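Local coordinates for peptidoglycan-recognition protein (Apis mellifera, PDB 5XZ3), which probably binds bacterial peptidoglycan as a recognition protein of honeybee innate immunity, at residues A[7-12]-A[124-129]; A[67-72]-A[88-93]; A[114-119]-A[157-162]. All coordinates share one frame; numbering follows the deposited sequence.

Contact 1 of 3, residues A[7-12]-A[124-129]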
# COMPACT_ATOMS: atom_id res chain seq x y z
N CYS A 7 11.64 5.14 7.23
CA CYS A 7 11.50 4.05 6.28
C CYS A 7 12.51 4.09 5.11
O CYS A 7 12.12 3.97 3.95
CB CYS A 7 10.06 3.97 5.77
SG CYS A 7 8.87 3.40 7.01
N SER A 8 13.80 4.23 5.43
CA SER A 8 14.90 4.03 4.45
C SER A 8 14.89 2.61 3.88
O SER A 8 15.45 2.34 2.81
CB SER A 8 16.26 4.29 5.09
OG SER A 8 16.28 5.50 5.82
N GLU A 9 14.25 1.72 4.64
CA GLU A 9 14.00 0.31 4.33
C GLU A 9 13.11 0.03 3.10
O GLU A 9 13.12 -1.09 2.58
CB GLU A 9 13.38 -0.36 5.57
CG GLU A 9 12.74 0.63 6.54
CD GLU A 9 12.08 -0.02 7.73
OE1 GLU A 9 12.77 -0.72 8.49
OE2 GLU A 9 10.86 0.20 7.92
N ILE A 10 12.33 1.03 2.68
CA ILE A 10 11.47 0.91 1.50
C ILE A 10 12.31 0.49 0.28
O ILE A 10 13.30 1.14 -0.06
CB ILE A 10 10.69 2.21 1.18
CG1 ILE A 10 9.72 2.58 2.31
CG2 ILE A 10 9.91 2.06 -0.13
CD1 ILE A 10 9.23 4.02 2.26
N ILE A 11 11.91 -0.59 -0.37
CA ILE A 11 12.54 -1.04 -1.61
C ILE A 11 12.01 -0.14 -2.72
O ILE A 11 10.82 -0.18 -3.05
CB ILE A 11 12.22 -2.53 -1.89
CG1 ILE A 11 12.61 -3.46 -0.72
CG2 ILE A 11 12.82 -2.97 -3.22
CD1 ILE A 11 14.04 -3.39 -0.26
N LYS A 12 12.88 0.69 -3.30
CA LYS A 12 12.46 1.67 -4.32
C LYS A 12 12.08 1.00 -5.63
O LYS A 12 12.51 -0.11 -5.93
CB LYS A 12 13.53 2.74 -4.54
CG LYS A 12 13.77 3.63 -3.33
CD LYS A 12 15.02 4.49 -3.50
CE LYS A 12 14.71 5.81 -4.19
NZ LYS A 12 14.19 6.86 -3.25
N ALA A 124 3.60 -2.29 7.55
CA ALA A 124 2.57 -1.33 7.11
C ALA A 124 2.35 -0.24 8.14
O ALA A 124 2.21 0.93 7.79
CB ALA A 124 1.26 -2.03 6.80
N HIS A 125 2.35 -0.61 9.42
CA HIS A 125 2.15 0.39 10.47
C HIS A 125 3.32 1.37 10.58
O HIS A 125 3.12 2.58 10.76
CB HIS A 125 1.84 -0.24 11.82
CG HIS A 125 1.33 0.76 12.81
ND1 HIS A 125 0.07 1.30 12.73
CD2 HIS A 125 1.94 1.37 13.85
CE1 HIS A 125 -0.10 2.16 13.72
NE2 HIS A 125 1.02 2.22 14.42
N LYS A 126 4.54 0.84 10.41
CA LYS A 126 5.74 1.68 10.38
C LYS A 126 5.70 2.64 9.19
O LYS A 126 6.13 3.80 9.32
CB LYS A 126 7.03 0.86 10.36
CG LYS A 126 7.43 0.26 11.70
CD LYS A 126 8.74 -0.52 11.57
CE LYS A 126 8.78 -1.76 12.46
NZ LYS A 126 10.09 -2.48 12.35
N LEU A 127 5.17 2.18 8.06
CA LEU A 127 5.08 3.01 6.88
C LEU A 127 4.17 4.22 7.14
O LEU A 127 4.47 5.33 6.70
CB LEU A 127 4.58 2.20 5.69
CG LEU A 127 4.48 2.91 4.35
CD1 LEU A 127 5.83 3.38 3.82
CD2 LEU A 127 3.81 1.97 3.35
N ILE A 128 3.07 3.98 7.85
CA ILE A 128 2.12 5.03 8.20
C ILE A 128 2.80 6.08 9.09
O ILE A 128 2.74 7.29 8.81
CB ILE A 128 0.82 4.45 8.81
CG1 ILE A 128 0.02 3.73 7.70
CG2 ILE A 128 -0.03 5.55 9.43
CD1 ILE A 128 -0.99 2.71 8.19
N LEU A 129 3.48 5.61 10.13
CA LEU A 129 4.24 6.50 11.02
C LEU A 129 5.31 7.31 10.28
O LEU A 129 5.45 8.50 10.52
CB LEU A 129 4.83 5.72 12.21
CG LEU A 129 3.83 5.06 13.19
CD1 LEU A 129 4.59 4.28 14.26
CD2 LEU A 129 2.88 6.06 13.86
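Cys7 and Leu127 lie where the loop 7-12 meets helix 118-133. Their CA atoms are 6.5 Å apart. The Cys7 sulfur rests on the backbone of a helix turn. SG is 3.6 Å from Lys126 O and 3.8 Å from Leu127 CA. It is anti to its own carbonyl carbon (chi1 -70°), and this brings it to the helix. No hydrogen bond crosses between the two segments, so the grip is by van der Waals contact. Ile10 supplies the second tight point. Its CD1 meets Leu127 CD1 at 3.8 Å, and the two side chains cross at about a right angle. Leu127 CG is anti to the backbone N (chi1 -177°), and its methyl end reaches farther toward the loop than its CB does. Phe74 touches both Ile10 and Leu127. Ile10 also touches Ile82, and Leu127 touches Ile105 and Trp88. A type I turn from Cys7 to Ile10 brings both residues to the helix. It is closed by Ile10 N to Cys7 O at 3.2 Å.

The other side is loose. Glu9 is exposed and Lys126 is partly exposed. Glu9 OE2 comes only to 4.3 Å from Lys126 CD. Glu9 OE1 and Lys126 NZ stay 5.0 Å apart, so the opposite charges do not touch, though they may attract weakly. Past the turn, Ile11 pairs by backbone hydrogen bonds with Ile82 and Glu84 in strand 82-84. An N-terminal segment that packs on the helix and sheet of the amidase-like core is typical of the peptidoglycan-recognition fold.

Contact 2 of 3, residues A[67-72]-A[88-93]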
# COMPACT_ATOMS: atom_id res chain seq x y z
N TRP A 67 -3.06 0.93 -17.79
CA TRP A 67 -3.04 1.97 -16.78
C TRP A 67 -1.70 2.70 -16.84
O TRP A 67 -0.74 2.17 -17.37
CB TRP A 67 -3.23 1.37 -15.40
CG TRP A 67 -4.58 0.80 -15.11
CD1 TRP A 67 -5.66 0.71 -15.96
CD2 TRP A 67 -4.98 0.18 -13.89
NE1 TRP A 67 -6.71 0.09 -15.33
CE2 TRP A 67 -6.32 -0.25 -14.06
CE3 TRP A 67 -4.33 -0.07 -12.67
CZ2 TRP A 67 -7.03 -0.90 -13.04
CZ3 TRP A 67 -5.05 -0.72 -11.65
CH2 TRP A 67 -6.38 -1.13 -11.86
N HIS A 68 -1.67 3.89 -16.25
CA HIS A 68 -0.50 4.77 -16.27
C HIS A 68 0.69 4.21 -15.48
O HIS A 68 1.84 4.54 -15.75
CB HIS A 68 -0.89 6.20 -15.80
CG HIS A 68 -1.40 6.28 -14.39
ND1 HIS A 68 -2.66 5.83 -14.02
CD2 HIS A 68 -0.84 6.77 -13.26
CE1 HIS A 68 -2.83 6.04 -12.72
NE2 HIS A 68 -1.74 6.60 -12.24
N ASP A 69 0.40 3.33 -14.52
CA ASP A 69 1.39 2.90 -13.52
C ASP A 69 0.84 1.66 -12.79
O ASP A 69 -0.32 1.31 -12.97
CB ASP A 69 1.59 4.05 -12.51
CG ASP A 69 2.95 4.00 -11.82
OD1 ASP A 69 3.66 2.98 -11.93
OD2 ASP A 69 3.32 5.02 -11.18
N ILE A 70 1.68 0.99 -12.00
CA ILE A 70 1.17 0.06 -10.99
C ILE A 70 0.22 0.87 -10.09
O ILE A 70 0.50 2.05 -9.76
CB ILE A 70 2.29 -0.66 -10.18
CG1 ILE A 70 1.67 -1.74 -9.26
CG2 ILE A 70 3.19 0.36 -9.47
CD1 ILE A 70 2.61 -2.81 -8.73
N GLY A 71 -0.93 0.28 -9.78
CA GLY A 71 -2.03 1.01 -9.16
C GLY A 71 -1.86 1.31 -7.68
O GLY A 71 -2.50 2.23 -7.15
N TYR A 72 -1.01 0.53 -7.00
CA TYR A 72 -0.84 0.64 -5.54
C TYR A 72 0.31 1.56 -5.14
O TYR A 72 1.36 1.55 -5.79
CB TYR A 72 -0.62 -0.74 -4.93
CG TYR A 72 -1.73 -1.73 -5.17
CD1 TYR A 72 -3.01 -1.53 -4.64
CD2 TYR A 72 -1.49 -2.91 -5.90
CE1 TYR A 72 -4.02 -2.46 -4.82
CE2 TYR A 72 -2.51 -3.86 -6.10
CZ TYR A 72 -3.76 -3.61 -5.56
OH TYR A 72 -4.78 -4.53 -5.73
N TRP A 88 4.81 7.81 -2.57
CA TRP A 88 4.15 8.85 -1.77
C TRP A 88 3.55 9.97 -2.63
O TRP A 88 2.57 10.59 -2.24
CB TRP A 88 5.15 9.53 -0.82
CG TRP A 88 5.73 8.71 0.28
CD1 TRP A 88 7.05 8.38 0.46
CD2 TRP A 88 5.03 8.15 1.40
NE1 TRP A 88 7.21 7.65 1.61
CE2 TRP A 88 5.99 7.49 2.21
CE3 TRP A 88 3.68 8.13 1.79
CZ2 TRP A 88 5.64 6.82 3.39
CZ3 TRP A 88 3.33 7.47 2.97
CH2 TRP A 88 4.32 6.82 3.75
N ASN A 89 4.17 10.25 -3.79
CA ASN A 89 3.89 11.48 -4.51
C ASN A 89 2.99 11.38 -5.74
O ASN A 89 2.51 12.41 -6.20
CB ASN A 89 5.18 12.18 -4.92
CG ASN A 89 5.84 12.88 -3.77
OD1 ASN A 89 5.38 13.94 -3.30
ND2 ASN A 89 6.89 12.28 -3.27
N HIS A 90 2.77 10.17 -6.25
CA HIS A 90 2.05 10.00 -7.52
C HIS A 90 0.67 9.43 -7.28
O HIS A 90 0.53 8.47 -6.53
CB HIS A 90 2.81 9.06 -8.45
CG HIS A 90 4.21 9.47 -8.75
ND1 HIS A 90 5.11 8.61 -9.34
CD2 HIS A 90 4.89 10.62 -8.50
CE1 HIS A 90 6.28 9.22 -9.47
NE2 HIS A 90 6.17 10.44 -8.98
N GLU A 91 -0.35 10.01 -7.92
CA GLU A 91 -1.72 9.51 -7.82
C GLU A 91 -1.80 8.07 -8.33
O GLU A 91 -1.34 7.78 -9.44
CB GLU A 91 -2.67 10.44 -8.59
CG GLU A 91 -4.13 10.01 -8.62
CD GLU A 91 -4.98 10.78 -9.60
OE1 GLU A 91 -4.69 11.99 -9.85
OE2 GLU A 91 -5.96 10.19 -10.10
N GLY A 92 -2.37 7.18 -7.51
CA GLY A 92 -2.52 5.77 -7.85
C GLY A 92 -3.83 5.44 -8.56
O GLY A 92 -4.52 6.34 -9.03
N ALA A 93 -4.13 4.15 -8.64
CA ALA A 93 -5.38 3.64 -9.25
C ALA A 93 -5.76 2.41 -8.44
O ALA A 93 -5.48 1.26 -8.83
CB ALA A 93 -5.16 3.30 -10.72
O HOH W 1 5.50 6.13 -10.26
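Gly71 and His68 of one loop hold Ala93 and Glu91 of another through two hydrogen bonds. The first loop precedes strand 74-76, the other follows strand 82-84. Gly71 and Ala93 come closest, with CA atoms 4.3 Å apart. Ala93 N donates to Gly71 O at 2.9 Å, on a carbonyl lone pair. Gly92 CA also lies beside that oxygen. The second bond runs from His68 NE2 to Glu91 O at 3.1 Å and is nearly straight (169°). The acceptor lies in the imidazole plane, while the nitrogen is tilted 25° from the carbonyl plane.

Ala93 CB packs over one face of the Trp67 ring, toward its rim, 4.0 Å from Trp67 CE3. His61 meets the Trp67 ring too, and its ND1 is hydrogen-bonded to Gly71 N.

Farther along, one water links the two loops. It donates to Asp69 OD2 at 2.6 Å and lies 2.7 Å from His90 ND1, in the plane of that ring. Asp69 OD1 forms a salt bridge with Arg13. Residues 67-72 spell the Trp-x-Asp-Ile-Gly-Tyr pattern of this family.

The chemistry has two consequences. Glu91 O can only accept, so His68 carries a proton on NE2. Asp69, buried between Arg13 and a donating water, is probably ionised.

Contact 3 of 3, residues A[114-119]-A[157-162]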
# COMPACT_ATOMS: atom_id res chain seq x y z
N LYS A 114 -7.42 -15.61 6.28
CA LYS A 114 -6.24 -15.76 7.13
C LYS A 114 -5.61 -14.42 7.45
O LYS A 114 -5.68 -13.49 6.65
CB LYS A 114 -5.20 -16.72 6.52
CG LYS A 114 -4.57 -16.24 5.24
CD LYS A 114 -3.38 -17.11 4.87
CE LYS A 114 -3.18 -17.02 3.38
NZ LYS A 114 -2.98 -15.57 3.06
N SER A 115 -5.04 -14.35 8.64
CA SER A 115 -4.36 -13.14 9.13
C SER A 115 -3.09 -12.90 8.37
O SER A 115 -2.49 -13.84 7.82
CB SER A 115 -4.01 -13.32 10.61
OG SER A 115 -5.16 -13.31 11.41
N ALA A 116 -2.68 -11.64 8.30
CA ALA A 116 -1.34 -11.28 7.84
C ALA A 116 -0.42 -11.54 9.00
O ALA A 116 -0.85 -11.44 10.15
CB ALA A 116 -1.27 -9.81 7.44
N SER A 117 0.84 -11.90 8.70
CA SER A 117 1.85 -12.11 9.73
C SER A 117 2.15 -10.81 10.48
O SER A 117 1.90 -9.72 9.96
CB SER A 117 3.14 -12.63 9.10
OG SER A 117 3.78 -11.59 8.37
N ASN A 118 2.69 -10.96 11.69
CA ASN A 118 3.18 -9.84 12.49
C ASN A 118 4.14 -8.92 11.74
O ASN A 118 3.99 -7.70 11.81
CB ASN A 118 3.85 -10.35 13.77
CG ASN A 118 2.84 -10.76 14.81
OD1 ASN A 118 1.71 -10.29 14.82
ND2 ASN A 118 3.25 -11.65 15.71
N LYS A 119 5.09 -9.51 11.02
CA LYS A 119 6.05 -8.72 10.25
C LYS A 119 5.42 -7.87 9.14
O LYS A 119 5.86 -6.75 8.91
CB LYS A 119 7.23 -9.56 9.75
CG LYS A 119 6.92 -10.65 8.75
CD LYS A 119 8.20 -11.27 8.19
CE LYS A 119 8.89 -12.16 9.20
NZ LYS A 119 10.34 -12.31 8.90
N PHE A 157 -11.36 -9.88 5.40
CA PHE A 157 -11.94 -9.78 6.75
C PHE A 157 -10.90 -9.97 7.86
O PHE A 157 -10.90 -9.24 8.85
CB PHE A 157 -13.09 -10.80 6.89
CG PHE A 157 -13.84 -10.71 8.18
CD1 PHE A 157 -14.22 -9.46 8.73
CD2 PHE A 157 -14.20 -11.86 8.85
CE1 PHE A 157 -14.93 -9.40 9.92
CE2 PHE A 157 -14.91 -11.81 10.06
CZ PHE A 157 -15.28 -10.58 10.59
N GLU A 158 -10.01 -10.94 7.69
CA GLU A 158 -9.05 -11.27 8.74
C GLU A 158 -8.07 -10.11 8.92
O GLU A 158 -7.86 -9.65 10.05
CB GLU A 158 -8.35 -12.62 8.50
CG GLU A 158 -9.25 -13.84 8.68
CD GLU A 158 -9.97 -13.82 10.04
OE1 GLU A 158 -11.23 -13.89 10.03
OE2 GLU A 158 -9.30 -13.68 11.11
N LEU A 159 -7.51 -9.63 7.81
CA LEU A 159 -6.60 -8.46 7.85
C LEU A 159 -7.30 -7.19 8.32
O LEU A 159 -6.71 -6.38 9.04
CB LEU A 159 -5.94 -8.23 6.48
CG LEU A 159 -5.17 -6.91 6.26
CD1 LEU A 159 -4.09 -6.72 7.33
CD2 LEU A 159 -4.56 -6.90 4.87
N TYR A 160 -8.53 -7.00 7.87
CA TYR A 160 -9.35 -5.88 8.35
C TYR A 160 -9.45 -5.79 9.86
O TYR A 160 -9.24 -4.72 10.45
CB TYR A 160 -10.72 -5.90 7.70
CG TYR A 160 -11.54 -4.68 8.01
CD1 TYR A 160 -11.22 -3.44 7.44
CD2 TYR A 160 -12.64 -4.75 8.88
CE1 TYR A 160 -11.95 -2.31 7.74
CE2 TYR A 160 -13.40 -3.61 9.18
CZ TYR A 160 -13.04 -2.40 8.59
OH TYR A 160 -13.78 -1.28 8.84
N LYS A 161 -9.78 -6.91 10.51
CA LYS A 161 -9.84 -6.94 11.97
C LYS A 161 -8.50 -6.59 12.60
O LYS A 161 -8.46 -5.97 13.65
CB LYS A 161 -10.33 -8.31 12.47
CG LYS A 161 -11.83 -8.51 12.28
CD LYS A 161 -12.26 -9.93 12.62
CE LYS A 161 -11.66 -10.98 11.69
NZ LYS A 161 -12.08 -12.34 12.17
N GLN A 162 -7.40 -6.94 11.93
CA GLN A 162 -6.06 -6.62 12.42
C GLN A 162 -5.77 -5.13 12.36
O GLN A 162 -5.19 -4.59 13.31
CB GLN A 162 -4.99 -7.36 11.62
CG GLN A 162 -4.99 -8.84 11.91
CD GLN A 162 -3.91 -9.55 11.15
OE1 GLN A 162 -2.89 -9.93 11.71
NE2 GLN A 162 -4.11 -9.72 9.87
O HOH W 2 -6.98 -15.30 11.34
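Ser115 and Glu158 bring the backbones closest, with CA atoms 5.1 Å apart, where the extended lead-in to helix 118-133 passes the short helix 157-163. Ser117 is the N-cap of the former helix, and its OG bonds to Met120 N. The contact thus joins a helix start to the last helix of this alpha/beta domain.

Glu158 lays its CB and CG against the backbone of Lys114. Its CB is 3.4 Å from Lys114 O, and its CG is 3.5 Å from Lys114 N. The bent chain leaves Glu158 OE2 and Ser115 OG 4.2 Å apart, and one water bridges the gap. It donates to Glu158 OE2 at 2.8 Å and lies 2.7 Å from Ser115 OG. The ammonium group of Lys114 points to a different partner, Glu43.

On the buried side, Ala116 CB meets Leu159 CD1 at 4.2 Å. Phe107 and Phe111 touch both residues, so this small apolar patch belongs to the core. Gln162 is extended beyond CG, and its amide end lies against the backbone of Ser115 and Ala116.

Within the second helix, Glu158 has a further partner. Lys161 NZ makes a salt bridge to Glu158 OE1 at 2.8 Å, on the syn side and 30° out of the carboxylate plane. The same lysine lays its CE over the centre of the Phe157 ring, 3.7 Å above the plane.

Contacts 1 and 3 both use helix 118-133, one at its middle and the other at its N-terminal end, with centres about 18 Å apart. Contact 2 leaves that helix aside and ties two loops together. It nevertheless touches contact 1: Trp88 CH2 is 3.3 Å from Leu127 O. Contacts 2 and 3 lie on opposite sides of the chain's centre and do not meet. All three are partly buried. Contact 1 is mainly van der Waals, with a charged pair apart on its exposed side. Contact 2 adds two direct hydrogen bonds to a water bridge. Contact 3 lies farthest from the centre; its clear polar link across is a water bridge, beside a small apolar patch.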